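Local atomic coordinates of DnaJ homolog subfamily C member 27-A (Xenopus laevis, PDB entry 6JMG), a protein that binds GTP and probably hydrolyses it as a Rab-like small GTPase with a DnaJ domain, possibly taking part in regulation of the MEK/ERK pathway. Residues 18-23 and 70-75; 84-89 and 112-117; 127-132 and 156-161. All coordinates share one frame; numbering follows the deposited sequence.

Contact 1: 18-23 and 70-75; sequences KVISMG and FDMAGH. With GTP (guanosine-5'-triphosphate), chain C.
Lys-18 lays its aliphatic chain over one face of the Phe-70 ring. CG stands anti to the backbone N (chi1 168°), which brings Lys-18 CG to 3.9 Å from Phe-70 CE1; CE then sits over the face, 4.1 Å from the centroid of the Phe-70 ring, displaced toward the rim atoms CD1 and CE1. The ammonium lies farther off, at most a weak cation-pi partner, and is held by Lys-87 O and Thr-89 OG1. On the same side of the sheet Ile-20 CG2 rests 3.9 Å from Phe-70 CB.

Ser-21 points to the other side. Its chi1 of 65° tucks OG between the backbone N and the carbonyl carbon, where this hydroxyl takes the N-H of Met-72 N at 2.8 Å. Asp-71 OD1 lies 2.9 Å from the same Ser-21 OG, while Asp-71 OD2 is hydrogen-bonded to Ser-30 OG, whose residue is part of the magnesium site. The strands themselves run parallel, joined by Phe-70 N to Val-19 O at 2.8 Å and by a weak bond from Ser-21 N to Phe-70 O.

Beyond Met-72 the chain turns to the nucleotide, and Gly-74 N donates to GTP O2G at 2.9 Å. In the Ras-like fold this strand pairing brings to the phosphates the P-loop start at Gly-23, probably a GTP-site residue, and the Asp-Met-Ala-Gly run, which fits the DxxG motif at the start of switch II.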
# COMPACT_ATOMS: atom_id res chain seq x y z
N LYS A 18 2.84 -12.75 6.55
CA LYS A 18 3.87 -11.91 7.15
C LYS A 18 3.29 -10.51 7.40
O LYS A 18 2.71 -9.91 6.50
CB LYS A 18 5.09 -11.84 6.22
CG LYS A 18 6.10 -10.77 6.61
CD LYS A 18 7.22 -10.64 5.58
CE LYS A 18 8.42 -9.92 6.16
NZ LYS A 18 8.81 -8.82 5.28
N VAL A 19 3.44 -10.02 8.63
CA VAL A 19 2.90 -8.73 9.07
C VAL A 19 4.05 -7.91 9.64
O VAL A 19 4.88 -8.44 10.40
CB VAL A 19 1.78 -8.92 10.12
CG1 VAL A 19 1.40 -7.59 10.70
CG2 VAL A 19 0.56 -9.64 9.52
N ILE A 20 4.15 -6.65 9.25
CA ILE A 20 5.13 -5.77 9.86
C ILE A 20 4.43 -4.56 10.45
O ILE A 20 3.29 -4.23 10.10
CB ILE A 20 6.20 -5.34 8.85
CG1 ILE A 20 5.59 -4.45 7.79
CG2 ILE A 20 6.86 -6.56 8.21
CD1 ILE A 20 6.66 -3.81 6.93
N SER A 21 5.15 -3.87 11.33
CA SER A 21 4.69 -2.62 11.94
C SER A 21 5.61 -1.48 11.54
O SER A 21 6.84 -1.62 11.55
CB SER A 21 4.68 -2.75 13.46
OG SER A 21 6.02 -2.90 13.92
N MET A 22 5.03 -0.32 11.26
CA MET A 22 5.83 0.84 10.90
C MET A 22 5.25 2.06 11.62
O MET A 22 4.04 2.14 11.88
CB MET A 22 5.87 1.09 9.37
CG MET A 22 6.39 -0.05 8.52
SD MET A 22 6.39 0.20 6.71
CE MET A 22 6.14 1.95 6.62
N GLY A 23 6.13 3.00 11.93
CA GLY A 23 5.76 4.25 12.56
C GLY A 23 6.82 4.69 13.56
O GLY A 23 7.68 3.91 13.99
N PHE A 70 6.91 -9.09 12.25
CA PHE A 70 8.19 -8.39 12.34
C PHE A 70 7.84 -7.01 12.87
O PHE A 70 7.58 -6.08 12.10
CB PHE A 70 8.91 -8.32 10.98
CG PHE A 70 9.27 -9.66 10.43
CD1 PHE A 70 8.28 -10.53 9.97
CD2 PHE A 70 10.60 -10.08 10.39
CE1 PHE A 70 8.61 -11.78 9.47
CE2 PHE A 70 10.93 -11.31 9.88
CZ PHE A 70 9.94 -12.17 9.42
N ASP A 71 7.87 -6.88 14.19
CA ASP A 71 7.58 -5.62 14.85
C ASP A 71 8.83 -4.76 14.73
O ASP A 71 9.87 -5.12 15.28
CB ASP A 71 7.19 -5.90 16.30
CG ASP A 71 7.05 -4.64 17.14
OD1 ASP A 71 6.85 -3.55 16.58
OD2 ASP A 71 7.14 -4.76 18.37
N MET A 72 8.74 -3.65 13.98
CA MET A 72 9.94 -2.88 13.66
C MET A 72 10.15 -1.76 14.67
O MET A 72 9.20 -1.22 15.23
CB MET A 72 9.88 -2.26 12.25
CG MET A 72 9.53 -3.21 11.07
SD MET A 72 9.86 -2.54 9.39
CE MET A 72 9.05 -1.01 9.43
N ALA A 73 11.41 -1.39 14.84
CA ALA A 73 11.78 -0.28 15.70
C ALA A 73 11.62 1.02 14.92
O ALA A 73 11.99 1.10 13.75
CB ALA A 73 13.22 -0.45 16.17
N GLY A 74 11.05 2.03 15.57
CA GLY A 74 10.70 3.24 14.85
C GLY A 74 11.78 4.31 14.79
O GLY A 74 11.73 5.22 13.98
N HIS A 75 12.73 4.22 15.70
CA HIS A 75 13.82 5.18 15.71
C HIS A 75 14.61 5.12 14.40
O HIS A 75 14.86 4.03 13.87
CB HIS A 75 14.74 4.88 16.91
CG HIS A 75 15.72 5.96 17.19
ND1 HIS A 75 16.80 6.22 16.37
CD2 HIS A 75 15.78 6.88 18.18
CE1 HIS A 75 17.49 7.23 16.85
NE2 HIS A 75 16.89 7.65 17.95
PG GTP C . 9.48 1.68 19.40
O1G GTP C . 9.55 0.16 19.44
O2G GTP C . 9.44 2.20 17.99
O3G GTP C . 10.70 2.24 20.11
O3B GTP C . 8.13 2.26 20.07
PB GTP C . 6.69 1.55 19.92
O1B GTP C . 5.95 2.07 18.72
O2B GTP C . 6.73 0.05 19.86
O3A GTP C . 5.91 2.10 21.22
PA GTP C . 5.49 1.14 22.44
O1A GTP C . 4.50 0.08 22.03
O2A GTP C . 6.69 0.50 23.08
O5' GTP C . 4.86 2.24 23.41
C5' GTP C . 5.61 3.38 23.75
C4' GTP C . 5.08 3.90 25.08
O4' GTP C . 3.77 4.35 24.86
C3' GTP C . 4.96 2.85 26.16
O3' GTP C . 5.24 3.55 27.33
C2' GTP C . 3.51 2.45 26.21
O2' GTP C . 3.02 2.19 27.51
C1' GTP C . 2.85 3.71 25.73
N9 GTP C . 1.62 3.42 24.99
C8 GTP C . 1.48 2.58 23.91
N7 GTP C . 0.18 2.64 23.50
C5 GTP C . -0.49 3.49 24.31
C6 GTP C . -1.81 3.91 24.33
O6 GTP C . -2.63 3.47 23.52
N1 GTP C . -2.22 4.83 25.27
C2 GTP C . -1.33 5.33 26.19
N2 GTP C . -1.75 6.21 27.09
N3 GTP C . -0.01 4.91 26.17
C4 GTP C . 0.40 4.00 25.25

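Contact 2: 84-89 and 112-117; sequences EFYKDT and AEMKQE
Tyr-86 presses one face of its ring onto helix 107-117, with Met-114 CA 3.9 Å from the centroid of the Tyr-86 ring and almost on its normal. Met-114 CG is anti to the backbone N (chi1 -173°), which brings it to 3.4 Å from Tyr-86 CD1; the chain then runs on extended, and its sulfur makes an oblique Met-aromatic contact with the ring. One helical turn further on, Glu-117 CB meets Tyr-86 CD2 at 3.5 Å. At the phenol end, Tyr-86 OH donates to Glu-113 OE1 at 2.7 Å. That oxygen lies at the ring edge, in its plane, whereas the carboxylate is turned 82° to the ring and is met from above its own plane.

This is the packing of the C-terminal part of the switch II region, as judged by comparison with Ras, against helix 107-117 of the Ras-like fold, on the flank of the central sheet. An alanine in place of Tyr-86 would probably leave Met-114 facing a gap where the ring had been and Glu-113 without its phenol partner.

Further out, Glu-113 OE1 also forms a salt bridge with Arg-82 NH2, which probably helps to orient the carboxylate and to steady its negative charge. The carbonyl of Tyr-86 is held within its own loop: Thr-89 OG1 donates to Tyr-86 O at 2.6 Å, approaching from above the carbonyl plane. Ile-20 and Met-22 of strand 15-22 also touch the Tyr-86 side chain, and Met-114 reaches Ile-127 with its far end.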
# COMPACT_ATOMS: atom_id res chain seq x y z
N GLU A 84 15.83 -4.91 5.58
CA GLU A 84 15.73 -6.28 5.12
C GLU A 84 14.31 -6.84 5.21
O GLU A 84 14.03 -7.86 4.57
CB GLU A 84 16.65 -7.20 5.93
CG GLU A 84 17.99 -7.51 5.24
CD GLU A 84 17.86 -8.43 4.03
OE1 GLU A 84 18.38 -8.04 2.98
OE2 GLU A 84 17.27 -9.54 4.12
N PHE A 85 13.40 -6.23 5.97
CA PHE A 85 12.18 -6.95 6.29
C PHE A 85 10.94 -6.40 5.60
O PHE A 85 9.83 -6.87 5.89
CB PHE A 85 11.99 -7.00 7.80
CG PHE A 85 13.14 -7.62 8.51
CD1 PHE A 85 13.29 -9.01 8.54
CD2 PHE A 85 14.10 -6.83 9.11
CE1 PHE A 85 14.36 -9.57 9.20
CE2 PHE A 85 15.18 -7.39 9.76
CZ PHE A 85 15.32 -8.75 9.80
N TYR A 86 11.09 -5.51 4.62
CA TYR A 86 9.90 -5.03 3.92
C TYR A 86 9.42 -6.01 2.84
O TYR A 86 8.23 -6.03 2.52
CB TYR A 86 10.17 -3.66 3.29
CG TYR A 86 10.31 -2.48 4.24
CD1 TYR A 86 9.24 -2.05 5.03
CD2 TYR A 86 11.49 -1.76 4.30
CE1 TYR A 86 9.36 -0.95 5.88
CE2 TYR A 86 11.62 -0.66 5.14
CZ TYR A 86 10.56 -0.26 5.92
OH TYR A 86 10.71 0.83 6.75
N LYS A 87 10.32 -6.80 2.27
CA LYS A 87 9.93 -7.64 1.14
C LYS A 87 8.95 -8.74 1.55
O LYS A 87 8.97 -9.25 2.67
CB LYS A 87 11.15 -8.26 0.46
CG LYS A 87 12.34 -8.53 1.37
CD LYS A 87 13.54 -9.08 0.58
CE LYS A 87 14.64 -9.60 1.50
NZ LYS A 87 15.69 -8.56 1.71
N ASP A 88 8.10 -9.13 0.60
CA ASP A 88 7.15 -10.22 0.76
C ASP A 88 6.23 -9.99 1.95
O ASP A 88 5.99 -10.87 2.77
CB ASP A 88 7.89 -11.56 0.86
CG ASP A 88 6.95 -12.73 1.08
OD1 ASP A 88 6.00 -12.91 0.28
OD2 ASP A 88 7.15 -13.46 2.09
N THR A 89 5.69 -8.79 2.04
CA THR A 89 4.79 -8.43 3.12
C THR A 89 3.34 -8.46 2.67
O THR A 89 3.00 -7.94 1.60
CB THR A 89 5.14 -7.04 3.63
OG1 THR A 89 6.47 -7.07 4.14
CG2 THR A 89 4.16 -6.61 4.72
N ALA A 112 7.46 6.10 1.84
CA ALA A 112 8.59 6.25 0.92
C ALA A 112 9.69 5.25 1.24
O ALA A 112 10.28 4.65 0.33
CB ALA A 112 9.13 7.68 1.00
N GLU A 113 9.98 5.05 2.52
CA GLU A 113 11.06 4.16 2.90
C GLU A 113 10.73 2.72 2.53
O GLU A 113 11.57 2.01 1.98
CB GLU A 113 11.33 4.30 4.39
CG GLU A 113 12.18 3.21 4.93
CD GLU A 113 12.59 3.49 6.33
OE1 GLU A 113 12.74 2.52 7.10
OE2 GLU A 113 12.74 4.69 6.67
N MET A 114 9.50 2.30 2.79
CA MET A 114 9.07 0.98 2.34
C MET A 114 9.10 0.88 0.83
O MET A 114 9.64 -0.08 0.28
CB MET A 114 7.66 0.68 2.86
CG MET A 114 7.20 -0.76 2.59
SD MET A 114 5.49 -1.11 3.01
CE MET A 114 5.58 -2.89 3.09
N LYS A 115 8.56 1.89 0.13
CA LYS A 115 8.46 1.82 -1.32
C LYS A 115 9.82 1.67 -1.99
O LYS A 115 9.92 0.99 -3.02
CB LYS A 115 7.75 3.04 -1.89
CG LYS A 115 6.30 2.81 -2.27
CD LYS A 115 5.60 4.13 -2.63
CE LYS A 115 4.08 3.99 -2.64
NZ LYS A 115 3.39 5.31 -2.54
N GLN A 116 10.89 2.26 -1.44
CA GLN A 116 12.15 2.01 -2.12
C GLN A 116 12.76 0.66 -1.80
O GLN A 116 13.55 0.15 -2.61
CB GLN A 116 13.20 3.09 -1.91
CG GLN A 116 13.85 3.12 -3.32
CD GLN A 116 15.00 4.07 -3.54
OE1 GLN A 116 15.92 3.77 -4.32
NE2 GLN A 116 14.94 5.23 -2.90
N GLU A 117 12.47 0.07 -0.65
CA GLU A 117 13.06 -1.23 -0.39
C GLU A 117 12.40 -2.33 -1.21
O GLU A 117 12.88 -3.47 -1.18
CB GLU A 117 12.96 -1.57 1.10
CG GLU A 117 14.29 -2.01 1.67
CD GLU A 117 15.42 -1.08 1.29
OE1 GLU A 117 16.38 -1.57 0.66
OE2 GLU A 117 15.35 0.13 1.64

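Contact 3: 127-132 and 156-161; sequences IVFAVC and KGFLYF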
# COMPACT_ATOMS: atom_id res chain seq x y z
N ILE A 127 -0.83 -4.94 -0.80
CA ILE A 127 -0.54 -5.05 0.62
C ILE A 127 -1.67 -4.38 1.38
O ILE A 127 -2.09 -3.28 1.03
CB ILE A 127 0.81 -4.41 0.96
CG1 ILE A 127 1.90 -5.06 0.12
CG2 ILE A 127 1.09 -4.55 2.45
CD1 ILE A 127 3.27 -4.39 0.25
N VAL A 128 -2.15 -5.06 2.42
CA VAL A 128 -3.16 -4.50 3.31
C VAL A 128 -2.49 -3.64 4.37
O VAL A 128 -1.58 -4.10 5.09
CB VAL A 128 -3.98 -5.62 3.95
CG1 VAL A 128 -4.88 -5.03 5.03
CG2 VAL A 128 -4.76 -6.37 2.88
N PHE A 129 -2.96 -2.40 4.51
CA PHE A 129 -2.49 -1.47 5.52
C PHE A 129 -3.60 -1.20 6.51
O PHE A 129 -4.72 -0.84 6.11
CB PHE A 129 -2.07 -0.13 4.89
CG PHE A 129 -0.73 -0.13 4.24
CD1 PHE A 129 -0.55 -0.69 2.99
CD2 PHE A 129 0.36 0.46 4.87
CE1 PHE A 129 0.69 -0.68 2.38
CE2 PHE A 129 1.61 0.47 4.27
CZ PHE A 129 1.77 -0.10 3.02
N ALA A 130 -3.29 -1.31 7.79
CA ALA A 130 -4.16 -0.79 8.83
C ALA A 130 -3.44 0.39 9.45
O ALA A 130 -2.37 0.24 10.06
CB ALA A 130 -4.50 -1.87 9.86
N VAL A 131 -4.00 1.58 9.25
CA VAL A 131 -3.51 2.79 9.91
C VAL A 131 -4.14 2.87 11.28
O VAL A 131 -5.37 2.84 11.42
CB VAL A 131 -3.81 4.04 9.08
CG1 VAL A 131 -3.26 5.26 9.78
CG2 VAL A 131 -3.21 3.93 7.69
N CYS A 132 -3.32 2.95 12.31
CA CYS A 132 -3.80 3.06 13.68
C CYS A 132 -3.46 4.43 14.23
O CYS A 132 -2.28 4.77 14.42
CB CYS A 132 -3.23 1.94 14.55
SG CYS A 132 -3.63 0.29 13.94
N LYS A 156 -5.78 6.33 0.28
CA LYS A 156 -4.73 5.48 -0.27
C LYS A 156 -5.16 4.03 -0.34
O LYS A 156 -4.35 3.17 -0.67
CB LYS A 156 -3.43 5.63 0.55
CG LYS A 156 -2.80 7.02 0.41
CD LYS A 156 -1.55 7.16 1.24
CE LYS A 156 -1.18 8.62 1.55
NZ LYS A 156 -2.33 9.48 1.91
N GLY A 157 -6.42 3.74 -0.04
CA GLY A 157 -6.84 2.36 0.03
C GLY A 157 -6.54 1.66 1.34
O GLY A 157 -6.66 0.43 1.42
N PHE A 158 -6.15 2.40 2.37
CA PHE A 158 -5.82 1.82 3.67
C PHE A 158 -7.06 1.73 4.56
O PHE A 158 -8.05 2.44 4.38
CB PHE A 158 -4.76 2.68 4.37
CG PHE A 158 -3.48 2.85 3.59
CD1 PHE A 158 -3.14 1.99 2.55
CD2 PHE A 158 -2.60 3.89 3.92
CE1 PHE A 158 -1.94 2.15 1.86
CE2 PHE A 158 -1.39 4.06 3.23
CZ PHE A 158 -1.06 3.20 2.20
N LEU A 159 -7.00 0.83 5.53
CA LEU A 159 -7.98 0.83 6.61
C LEU A 159 -7.55 1.85 7.66
O LEU A 159 -6.36 2.11 7.84
CB LEU A 159 -8.11 -0.55 7.24
CG LEU A 159 -8.44 -1.68 6.27
CD1 LEU A 159 -8.58 -2.99 7.00
CD2 LEU A 159 -9.73 -1.33 5.56
N TYR A 160 -8.53 2.42 8.36
CA TYR A 160 -8.27 3.43 9.37
C TYR A 160 -8.98 3.06 10.65
O TYR A 160 -10.16 2.69 10.63
CB TYR A 160 -8.72 4.81 8.93
CG TYR A 160 -8.56 5.86 10.01
CD1 TYR A 160 -7.34 6.50 10.20
CD2 TYR A 160 -9.61 6.20 10.84
CE1 TYR A 160 -7.19 7.48 11.18
CE2 TYR A 160 -9.47 7.18 11.83
CZ TYR A 160 -8.26 7.81 12.00
OH TYR A 160 -8.11 8.76 12.98
N PHE A 161 -8.28 3.15 11.77
CA PHE A 161 -8.89 2.82 13.04
C PHE A 161 -8.31 3.71 14.12
O PHE A 161 -7.11 3.99 14.13
CB PHE A 161 -8.68 1.37 13.47
CG PHE A 161 -9.48 0.39 12.70
CD1 PHE A 161 -10.75 0.03 13.13
CD2 PHE A 161 -8.96 -0.19 11.54
CE1 PHE A 161 -11.50 -0.89 12.43
CE2 PHE A 161 -9.70 -1.11 10.83
CZ PHE A 161 -10.97 -1.46 11.28
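Phe-129 overlaps Phe-158 in an offset stack, the ring centroids 4.3 Å apart and the planes inclined by 25°. Each has CG anti to its carbonyl carbon (chi1 -79° in Phe-129, -58° in Phe-158), and with this shared turn the two side chains lie side by side and point the same way. Phe-158 CZ comes over the centre of the Phe-129 ring, while Phe-129 CB sits above the Phe-158 ring, 3.7 Å from its centroid and shifted toward the rim. Lys-156 CB covers the opposite face of Phe-158, so the ring lies between the Phe-129 side chain and Lys-156 CB. Val-131 CG2 adds an oblique contact at 3.8 Å from Phe-158 CD2. Leu-111 of helix 107-117 touches both phenylalanines.

Behind the rings the backbones pair in parallel. Leu-159 N donates to Phe-129 O, and Val-131 N to Leu-159 O at 2.8 Å. Phe-161 N donates to Val-131 O; Val-131 thus uses both its N-H and its carbonyl on the neighbouring strand. Val-131 and Tyr-160 point to the side covered by helix 146-154, Ala-130, Cys-132 and Phe-161 to that of helix 171-187. Just before the strand, Gly-157 is the C-prime residue of a Schellman motif that ends helix 146-154.

Strand, helix and parallel strand make a beta-alpha-beta crossover, here at the edge of the Ras-like sheet, with strand 128-134 leading on to Asn-134, probably one of the GTP-binding residues.

From the N terminus, contact 1 closes first, joining strand 15-22 to strand 63-72 across a loop that holds helix 29-38 and strand 51-60. Contact 2 follows, bringing the segment after helix 79-82 onto helix 107-117 with strand 91-97 in between. Contact 3 closes last, round helix 146-154. The three come in series, with none nested or crossed. Met-22 SD of contact 1 packs on Tyr-86, and Met-114 of contact 2 packs on Phe-129, so helix 107-117 packs against parts of both contact 1 and contact 3. Contacts 1 and 3 do not touch, yet share one sheet, where strand 91-97 separates strands 15-22 and 128-134.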